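Local coordinates for DUF1611 domain-containing protein (Anabaena variabilis, PDB 2OBN) that is of unknown function but joins a Rossmann-like domain to a P-loop NTPase-like domain, so that it may bind a nucleotide, at residues 131-136 / 192-197; 201-206 / 213-218; 229-234 / 246-251. The protein carries 2 engineered substitutions. All coordinates share one frame; numbering follows the deposited sequence.

Contact 1: residues 131-136 / 192-197; sequences WDVRKE and TGVMLE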
loop_
_atom_site.group_PDB
_atom_site.type_symbol
_atom_site.label_atom_id
_atom_site.label_comp_id
_atom_site.label_asym_id
_atom_site.label_seq_id
_atom_site.Cartn_x
_atom_site.Cartn_y
_atom_site.Cartn_z
ATOM N N TRP B 131 -22.553 9.272 -0.328
ATOM C CA TRP B 131 -21.453 8.665 0.439
ATOM C C TRP B 131 -20.413 7.920 -0.441
ATOM O O TRP B 131 -20.706 6.872 -1.045
ATOM C CB TRP B 131 -22.021 7.742 1.526
ATOM C CG TRP B 131 -20.993 7.034 2.392
ATOM C CD1 TRP B 131 -19.777 7.513 2.767
ATOM C CD2 TRP B 131 -21.153 5.771 3.076
ATOM N NE1 TRP B 131 -19.138 6.605 3.578
ATOM C CE2 TRP B 131 -19.962 5.531 3.791
ATOM C CE3 TRP B 131 -22.175 4.808 3.127
ATOM C CZ2 TRP B 131 -19.762 4.373 4.561
ATOM C CZ3 TRP B 131 -21.972 3.646 3.892
ATOM C CH2 TRP B 131 -20.776 3.442 4.590
ATOM N N ASP B 132 -19.201 8.482 -0.478
ATOM C CA ASP B 132 -18.065 7.902 -1.178
ATOM C C ASP B 132 -17.340 7.071 -0.136
ATOM O O ASP B 132 -16.496 7.570 0.628
ATOM C CB ASP B 132 -17.162 8.993 -1.770
ATOM C CG ASP B 132 -17.854 9.789 -2.865
ATOM O OD1 ASP B 132 -18.609 9.185 -3.660
ATOM O OD2 ASP B 132 -17.618 11.012 -2.964
ATOM N N VAL B 133 -17.718 5.798 -0.104
ATOM C CA VAL B 133 -17.215 4.834 0.863
ATOM C C VAL B 133 -15.696 4.740 0.873
ATOM O O VAL B 133 -15.105 4.654 1.941
ATOM C CB VAL B 133 -17.816 3.424 0.582
ATOM C CG1 VAL B 133 -17.233 2.358 1.540
ATOM C CG2 VAL B 133 -19.342 3.477 0.656
ATOM N N ARG B 134 -15.069 4.791 -0.306
ATOM C CA ARG B 134 -13.615 4.685 -0.379
ATOM C C ARG B 134 -12.803 5.895 0.110
ATOM O O ARG B 134 -11.583 5.840 0.098
ATOM C CB ARG B 134 -13.164 4.233 -1.778
ATOM C CG ARG B 134 -13.073 2.723 -1.910
ATOM C CD ARG B 134 -12.865 2.309 -3.346
ATOM N NE ARG B 134 -12.384 0.933 -3.499
ATOM C CZ ARG B 134 -12.664 0.134 -4.537
ATOM N NH1 ARG B 134 -13.516 0.487 -5.487
ATOM N NH2 ARG B 134 -12.141 -1.078 -4.594
ATOM N N LYS B 135 -13.451 6.969 0.560
ATOM C CA LYS B 135 -12.716 8.143 1.054
ATOM C C LYS B 135 -11.850 7.747 2.261
ATOM O O LYS B 135 -12.317 7.068 3.168
ATOM C CB LYS B 135 -13.684 9.279 1.413
ATOM C CG LYS B 135 -13.005 10.585 1.789
ATOM C CD LYS B 135 -14.030 11.696 2.020
ATOM C CE LYS B 135 -13.341 12.985 2.474
ATOM N NZ LYS B 135 -14.304 14.136 2.548
ATOM N N GLU B 136 -10.590 8.167 2.253
ATOM C CA GLU B 136 -9.636 7.799 3.299
ATOM C C GLU B 136 -10.049 8.345 4.668
ATOM O O GLU B 136 -10.462 9.497 4.771
ATOM C CB GLU B 136 -8.240 8.318 2.920
ATOM C CG GLU B 136 -7.150 7.955 3.894
ATOM C CD GLU B 136 -5.761 8.363 3.435
ATOM O OE1 GLU B 136 -5.398 8.129 2.259
ATOM O OE2 GLU B 136 -5.012 8.880 4.290
ATOM N N THR B 192 -17.252 -3.073 0.380
ATOM C CA THR B 192 -18.376 -3.971 0.661
ATOM C C THR B 192 -18.531 -4.181 2.155
ATOM O O THR B 192 -19.629 -4.046 2.699
ATOM C CB THR B 192 -18.185 -5.347 0.012
ATOM O OG1 THR B 192 -18.041 -5.190 -1.400
ATOM C CG2 THR B 192 -19.362 -6.258 0.298
ATOM N N GLY B 193 -17.426 -4.522 2.811
ATOM C CA GLY B 193 -17.434 -4.755 4.244
ATOM C C GLY B 193 -17.886 -3.528 4.997
ATOM O O GLY B 193 -18.632 -3.638 5.959
ATOM N N VAL B 194 -17.407 -2.358 4.571
ATOM C CA VAL B 194 -17.779 -1.088 5.212
ATOM C C VAL B 194 -19.258 -0.783 4.979
ATOM O O VAL B 194 -19.925 -0.281 5.873
ATOM C CB VAL B 194 -16.892 0.076 4.729
ATOM C CG1 VAL B 194 -17.381 1.412 5.275
ATOM C CG2 VAL B 194 -15.442 -0.161 5.146
HETATM N N MSE B 195 -19.757 -1.083 3.781
HETATM C CA MSE B 195 -21.190 -0.922 3.475
HETATM C C MSE B 195 -22.068 -1.831 4.327
HETATM O O MSE B 195 -23.163 -1.434 4.744
HETATM C CB MSE B 195 -21.467 -1.158 1.992
HETATM C CG MSE B 195 -21.163 0.051 1.155
HETATM SE SE MSE B 195 -21.437 -0.224 -0.724
HETATM C CE MSE B 195 -19.709 -0.777 -1.236
ATOM N N LEU B 196 -21.586 -3.042 4.595
ATOM C CA LEU B 196 -22.307 -3.963 5.465
ATOM C C LEU B 196 -22.326 -3.523 6.921
ATOM O O LEU B 196 -23.371 -3.509 7.563
ATOM C CB LEU B 196 -21.700 -5.364 5.409
ATOM C CG LEU B 196 -22.061 -6.215 4.203
ATOM C CD1 LEU B 196 -21.369 -7.553 4.339
ATOM C CD2 LEU B 196 -23.576 -6.392 4.104
ATOM N N GLU B 197 -21.150 -3.204 7.446
ATOM C CA GLU B 197 -21.025 -2.837 8.848
ATOM C C GLU B 197 -21.388 -1.397 9.119
ATOM O O GLU B 197 -21.754 -1.060 10.241
ATOM C CB GLU B 197 -19.603 -3.108 9.339
ATOM C CG GLU B 197 -19.260 -4.586 9.371
ATOM C CD GLU B 197 -20.122 -5.363 10.365
ATOM O OE1 GLU B 197 -20.311 -4.878 11.501
ATOM O OE2 GLU B 197 -20.603 -6.455 10.007
#
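Val133 and Val194 mark the closest approach of the two backbones, their CA atoms 7.4 Å apart, where the end of strand 130-132 runs into a type I beta turn from Asp132 to Lys135 and meets one side of helix 191-197. The turn is closed by a backbone hydrogen bond from Lys135 N to Asp132 O, and the side-chain contacts between the segments are apolar. Val133 sends one methyl to each of two successive helix residues. Its CG1 rests 3.9 Å from Val194 CG1, the two valines lying alongside each other and pointing opposite ways, while CG2 lies 3.9 Å from Met195 CG, those two side chains set roughly perpendicular. Trp131 adds the far corner of its indole: CZ2 comes within 3.9 Å of Val194 CG1, and CH2 touches the same methyl. CG anti to the backbone N (chi1 179°) directs the indole toward the helix, and chi2 (33°) turns its six-membered ring to Val194; Val133 CG2 sits 3.7 Å above the ring plane, over its centre. That methyl has the indole face on one flank and the selenomethionine Met195 on another, while Val194 CG1 is shared by Trp131 and Val133. The contact is small, burying 192 Å² in all, and joins the Rossmann-like part of the chain to the P-loop part. Asp132 faces elsewhere and ties the turn to its own domain by hydrogen bonds to the backbone N atoms of Leu114 and Ala115. Val107 of the adjacent strand 105-108 packs against Trp131, Val133 and Met195, and helix 24-32 meets Met195 through Thr25 and Leu29. Helix 191-197 lies beside strand 130-132, outermost of the parallel Rossmann-like sheet within this chain.

Contact 2: residues 201-206 / 213-218; sequences VALDAV and GAVEQM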
loop_
_atom_site.group_PDB
_atom_site.type_symbol
_atom_site.label_atom_id
_atom_site.label_comp_id
_atom_site.label_asym_id
_atom_site.label_seq_id
_atom_site.Cartn_x
_atom_site.Cartn_y
_atom_site.Cartn_z
ATOM N N VAL B 201 -12.704 0.520 7.307
ATOM C CA VAL B 201 -11.859 1.256 6.367
ATOM C C VAL B 201 -11.716 0.549 5.011
ATOM O O VAL B 201 -11.471 -0.636 4.963
ATOM C CB VAL B 201 -10.434 1.517 6.966
ATOM C CG1 VAL B 201 -9.748 0.219 7.396
ATOM C CG2 VAL B 201 -9.559 2.272 5.968
ATOM N N ALA B 202 -11.892 1.289 3.913
ATOM C CA ALA B 202 -11.673 0.742 2.575
ATOM C C ALA B 202 -10.172 0.884 2.312
ATOM O O ALA B 202 -9.729 1.845 1.691
ATOM C CB ALA B 202 -12.470 1.492 1.547
ATOM N N LEU B 203 -9.406 -0.086 2.799
ATOM C CA LEU B 203 -7.943 -0.040 2.751
ATOM C C LEU B 203 -7.306 0.151 1.383
ATOM O O LEU B 203 -6.279 0.820 1.291
ATOM C CB LEU B 203 -7.370 -1.305 3.384
ATOM C CG LEU B 203 -5.860 -1.376 3.577
ATOM C CD1 LEU B 203 -5.395 -0.283 4.516
ATOM C CD2 LEU B 203 -5.464 -2.746 4.110
ATOM N N ASP B 204 -7.904 -0.385 0.316
ATOM C CA ASP B 204 -7.281 -0.271 -1.017
ATOM C C ASP B 204 -7.294 1.139 -1.608
ATOM O O ASP B 204 -6.637 1.395 -2.622
ATOM C CB ASP B 204 -7.812 -1.316 -2.006
ATOM C CG ASP B 204 -9.248 -1.062 -2.466
ATOM O OD1 ASP B 204 -9.858 -0.033 -2.151
ATOM O OD2 ASP B 204 -9.771 -1.937 -3.183
ATOM N N ALA B 205 -8.058 2.033 -0.980
ATOM C CA ALA B 205 -8.119 3.442 -1.353
ATOM C C ALA B 205 -7.289 4.320 -0.413
ATOM O O ALA B 205 -7.287 5.548 -0.559
ATOM C CB ALA B 205 -9.555 3.903 -1.343
ATOM N N VAL B 206 -6.628 3.715 0.581
ATOM C CA VAL B 206 -5.773 4.473 1.504
ATOM C C VAL B 206 -4.383 4.629 0.873
ATOM O O VAL B 206 -3.894 3.720 0.180
ATOM C CB VAL B 206 -5.644 3.776 2.881
ATOM C CG1 VAL B 206 -4.677 4.547 3.808
ATOM C CG2 VAL B 206 -7.010 3.648 3.549
ATOM N N GLY B 213 -1.308 2.174 9.221
ATOM C CA GLY B 213 -1.856 3.040 10.279
ATOM C C GLY B 213 -3.374 3.013 10.287
ATOM O O GLY B 213 -3.999 3.108 11.341
ATOM N N ALA B 214 -3.964 2.859 9.101
ATOM C CA ALA B 214 -5.412 2.785 8.968
ATOM C C ALA B 214 -5.918 1.506 9.624
ATOM O O ALA B 214 -6.965 1.496 10.243
ATOM C CB ALA B 214 -5.819 2.820 7.476
ATOM N N VAL B 215 -5.170 0.423 9.455
ATOM C CA VAL B 215 -5.539 -0.872 10.047
ATOM C C VAL B 215 -5.290 -0.819 11.558
ATOM O O VAL B 215 -6.160 -1.175 12.348
ATOM C CB VAL B 215 -4.751 -2.052 9.399
ATOM C CG1 VAL B 215 -5.073 -3.375 10.090
ATOM C CG2 VAL B 215 -5.054 -2.145 7.903
ATOM N N GLU B 216 -4.114 -0.344 11.952
ATOM C CA GLU B 216 -3.780 -0.241 13.363
ATOM C C GLU B 216 -4.828 0.571 14.133
ATOM O O GLU B 216 -5.276 0.168 15.192
ATOM C CB GLU B 216 -2.409 0.409 13.532
ATOM C CG GLU B 216 -1.928 0.460 14.943
ATOM C CD GLU B 216 -0.579 1.106 15.055
ATOM O OE1 GLU B 216 -0.495 2.342 14.903
ATOM O OE2 GLU B 216 0.397 0.389 15.332
ATOM N N GLN B 217 -5.211 1.708 13.576
ATOM C CA GLN B 217 -6.180 2.594 14.207
ATOM C C GLN B 217 -7.515 1.901 14.501
ATOM O O GLN B 217 -8.060 2.048 15.582
ATOM C CB GLN B 217 -6.414 3.811 13.312
ATOM C CG GLN B 217 -7.101 4.955 13.979
ATOM C CD GLN B 217 -7.618 5.954 12.961
ATOM O OE1 GLN B 217 -8.450 5.606 12.100
ATOM N NE2 GLN B 217 -7.146 7.206 13.059
HETATM N N MSE B 218 -8.030 1.147 13.546
HETATM C CA MSE B 218 -9.297 0.440 13.732
HETATM C C MSE B 218 -9.159 -0.657 14.783
HETATM O O MSE B 218 -10.021 -0.824 15.647
HETATM C CB MSE B 218 -9.761 -0.164 12.398
HETATM C CG MSE B 218 -11.097 -0.891 12.456
HETATM SE SE MSE B 218 -11.664 -1.516 10.692
HETATM C CE MSE B 218 -10.052 -2.431 10.303
#
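Val201 reaches helix 208-222 with both methyls, and its branches part at CB. CG1, lying between the backbone N and the carbonyl carbon (chi1 56°), goes to the end of Met218, 3.9 Å from its CE and 4.2 Å from its SE, and also approaches Ala214 O; CG2 turns to Ala214 and stops 4.1 Å from CB. Met218 is a selenomethionine whose chain runs extended through CG and then bends at the last torsion (chi3 53°), so that SE and CE both lie against the valine. Ala214 is small enough to be approached by several residues at once: Val206 CG2 lies 4.2 Å from its CB, and Leu203 CD1 is close to it as well. The loop 201-206, with an inverse gamma turn centred on Ala202 and a 3-10 segment at 203-205, thus folds back on the helix that follows it in the chain, within the P-loop domain. One helical step on, Val215 offers CG2 to the fork of Leu203, 3.9 Å from CD2 and equally near CD1. Leu203 and Val215 also both pack on Leu248 of helix 245-252. The backbones of Asp204 and Val206 hydrogen-bond to the second subunit.

Contact 3: residues 229-234 / 246-251; sequences LHIEGQ and LPLIRG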
loop_
_atom_site.group_PDB
_atom_site.type_symbol
_atom_site.label_atom_id
_atom_site.label_comp_id
_atom_site.label_asym_id
_atom_site.label_seq_id
_atom_site.Cartn_x
_atom_site.Cartn_y
_atom_site.Cartn_z
ATOM N N LEU B 229 -10.860 -10.397 17.590
ATOM C CA LEU B 229 -11.098 -9.531 16.441
ATOM C C LEU B 229 -10.891 -10.354 15.182
ATOM O O LEU B 229 -9.892 -11.066 15.066
ATOM C CB LEU B 229 -10.165 -8.314 16.438
ATOM C CG LEU B 229 -10.623 -7.068 17.216
ATOM C CD1 LEU B 229 -10.997 -7.359 18.620
ATOM C CD2 LEU B 229 -9.565 -6.009 17.172
ATOM N N HIS B 230 -11.851 -10.266 14.259
ATOM C CA HIS B 230 -11.780 -10.928 12.954
ATOM C C HIS B 230 -11.567 -9.860 11.879
ATOM O O HIS B 230 -12.514 -9.193 11.463
ATOM C CB HIS B 230 -13.074 -11.693 12.660
ATOM C CG HIS B 230 -13.463 -12.645 13.744
ATOM N ND1 HIS B 230 -13.103 -13.973 13.735
ATOM C CD2 HIS B 230 -14.152 -12.447 14.895
ATOM C CE1 HIS B 230 -13.566 -14.556 14.829
ATOM N NE2 HIS B 230 -14.208 -13.652 15.548
ATOM N N ILE B 231 -10.323 -9.690 11.446
ATOM C CA ILE B 231 -10.005 -8.700 10.432
ATOM C C ILE B 231 -10.241 -9.259 9.008
ATOM O O ILE B 231 -9.639 -10.267 8.608
ATOM C CB ILE B 231 -8.559 -8.163 10.578
ATOM C CG1 ILE B 231 -8.300 -7.571 11.982
ATOM C CG2 ILE B 231 -8.280 -7.077 9.516
ATOM C CD1 ILE B 231 -7.776 -8.521 13.028
ATOM N N GLU B 232 -11.137 -8.603 8.266
ATOM C CA GLU B 232 -11.432 -8.971 6.887
ATOM C C GLU B 232 -10.157 -8.899 6.045
ATOM O O GLU B 232 -9.460 -7.891 6.058
ATOM C CB GLU B 232 -12.485 -8.025 6.285
ATOM C CG GLU B 232 -12.762 -8.269 4.796
ATOM C CD GLU B 232 -13.746 -7.300 4.176
ATOM O OE1 GLU B 232 -14.082 -6.290 4.820
ATOM O OE2 GLU B 232 -14.156 -7.541 3.012
ATOM N N GLY B 233 -9.847 -9.972 5.333
ATOM C CA GLY B 233 -8.701 -9.979 4.455
ATOM C C GLY B 233 -8.966 -9.259 3.137
ATOM O O GLY B 233 -10.130 -9.050 2.731
ATOM N N GLN B 234 -7.872 -8.868 2.486
ATOM C CA GLN B 234 -7.903 -8.219 1.177
ATOM C C GLN B 234 -6.640 -8.602 0.409
ATOM O O GLN B 234 -5.564 -8.778 0.992
ATOM C CB GLN B 234 -7.963 -6.694 1.281
ATOM C CG GLN B 234 -9.086 -6.100 2.106
ATOM C CD GLN B 234 -10.460 -6.231 1.472
ATOM O OE1 GLN B 234 -10.593 -6.560 0.286
ATOM N NE2 GLN B 234 -11.497 -5.936 2.260
ATOM N N LEU B 246 -0.099 -6.749 3.054
ATOM C CA LEU B 246 1.010 -6.362 3.925
ATOM C C LEU B 246 0.560 -5.422 5.069
ATOM O O LEU B 246 0.808 -5.737 6.236
ATOM C CB LEU B 246 2.186 -5.815 3.118
ATOM C CG LEU B 246 3.462 -5.449 3.873
ATOM C CD1 LEU B 246 3.987 -6.600 4.761
ATOM C CD2 LEU B 246 4.516 -4.983 2.857
ATOM N N PRO B 247 -0.095 -4.275 4.748
ATOM C CA PRO B 247 -0.606 -3.431 5.845
ATOM C C PRO B 247 -1.619 -4.120 6.761
ATOM O O PRO B 247 -1.680 -3.793 7.938
ATOM C CB PRO B 247 -1.246 -2.235 5.117
ATOM C CG PRO B 247 -1.404 -2.672 3.680
ATOM C CD PRO B 247 -0.316 -3.645 3.430
ATOM N N LEU B 248 -2.422 -5.046 6.244
ATOM C CA LEU B 248 -3.353 -5.789 7.119
ATOM C C LEU B 248 -2.583 -6.547 8.198
ATOM O O LEU B 248 -2.903 -6.452 9.379
ATOM C CB LEU B 248 -4.232 -6.739 6.312
ATOM C CG LEU B 248 -5.325 -6.021 5.518
ATOM C CD1 LEU B 248 -6.002 -6.960 4.530
ATOM C CD2 LEU B 248 -6.347 -5.399 6.435
ATOM N N ILE B 249 -1.545 -7.260 7.776
ATOM C CA ILE B 249 -0.678 -8.011 8.684
ATOM C C ILE B 249 0.102 -7.087 9.646
ATOM O O ILE B 249 0.167 -7.333 10.841
ATOM C CB ILE B 249 0.314 -8.887 7.885
ATOM C CG1 ILE B 249 -0.437 -10.025 7.205
ATOM C CG2 ILE B 249 1.398 -9.457 8.797
ATOM C CD1 ILE B 249 0.420 -10.916 6.283
ATOM N N ARG B 250 0.706 -6.037 9.111
ATOM C CA ARG B 250 1.511 -5.131 9.919
ATOM C C ARG B 250 0.642 -4.316 10.862
ATOM O O ARG B 250 0.957 -4.170 12.055
ATOM C CB ARG B 250 2.332 -4.215 9.007
ATOM C CG ARG B 250 3.386 -4.940 8.182
ATOM C CD ARG B 250 4.649 -5.243 9.005
ATOM N NE ARG B 250 5.637 -5.982 8.219
ATOM C CZ ARG B 250 5.630 -7.298 8.043
ATOM N NH1 ARG B 250 4.723 -8.071 8.642
ATOM N NH2 ARG B 250 6.564 -7.851 7.281
ATOM N N GLY B 251 -0.450 -3.769 10.345
ATOM C CA GLY B 251 -1.340 -2.966 11.184
ATOM C C GLY B 251 -2.046 -3.742 12.287
ATOM O O GLY B 251 -2.152 -3.256 13.399
#
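Leu248 pushes its forked end against the chain just beyond strand 228-231, and nearly all of the contact passes through its two methyls. CD1 lies 3.4 Å from the backbone N of Gln234 and 3.8 Å from Gln234 CB, with Gly233 C and Glu232 O also near. CD2 meets the strand itself, 4.0 Å from Ile231 CG2, the leucine and isoleucine side by side but oppositely directed. CG anti to the carbonyl carbon (chi1 -74°) sends the fork toward the strand end, and chi2 (169°) divides the methyls between the strand and the loop after it. Cut back to an alanine, this position would be likely to leave Ile231 CG2 and the backbone of Gly233 and Gln234 without this apolar neighbour and open a gap between strand and helix. In the next shell Thr189 holds the loop: its OG1 is hydrogen-bonded to Glu232 O and to Gln234 NE2, the latter after the Gln234 chain bends at chi2 and carries its amide away from the helix. Gln234 O is in turn bonded to Thr245 OG1, so the loop is also tied to the start of helix 245-252. Glu232 points away from Leu248, its side chain about 5 Å from a phosphate ion, probably from the crystallisation liquor, that may nevertheless mark a pocket. Farther out, Leu156 of strand 153-159 packs against both Ile231 and Leu248. Helices 245-252 and 208-222 lie side by side on the parallel sheet, Pro247 touching Ala211 and Leu229 of the strand touching Val219, with Arg250 NH2 hydrogen-bonded to Leu237 O of the second subunit.

In the fold
The three contacts come in succession along the chain, without overlap. Contacts 2 and 3 are the nearest pair, their centres about 9 Å apart, and pack directly: Leu203 CD2 lies 3.6 Å from Leu248 CG. Contact 1, at the seam between the two domains, has its centre about 11 Å from that of contact 2, and the Arg134 NH2 to Asp204 OD2 salt bridge of 2.9 Å joins them. From contact 1 to contact 3 it is about 16 Å between centres, yet Gly193 CA comes within 3.7 Å of Glu232 OE1, so helix 191-197 borders the glutamate that stands near the phosphate, itself probably a crystallisation ion.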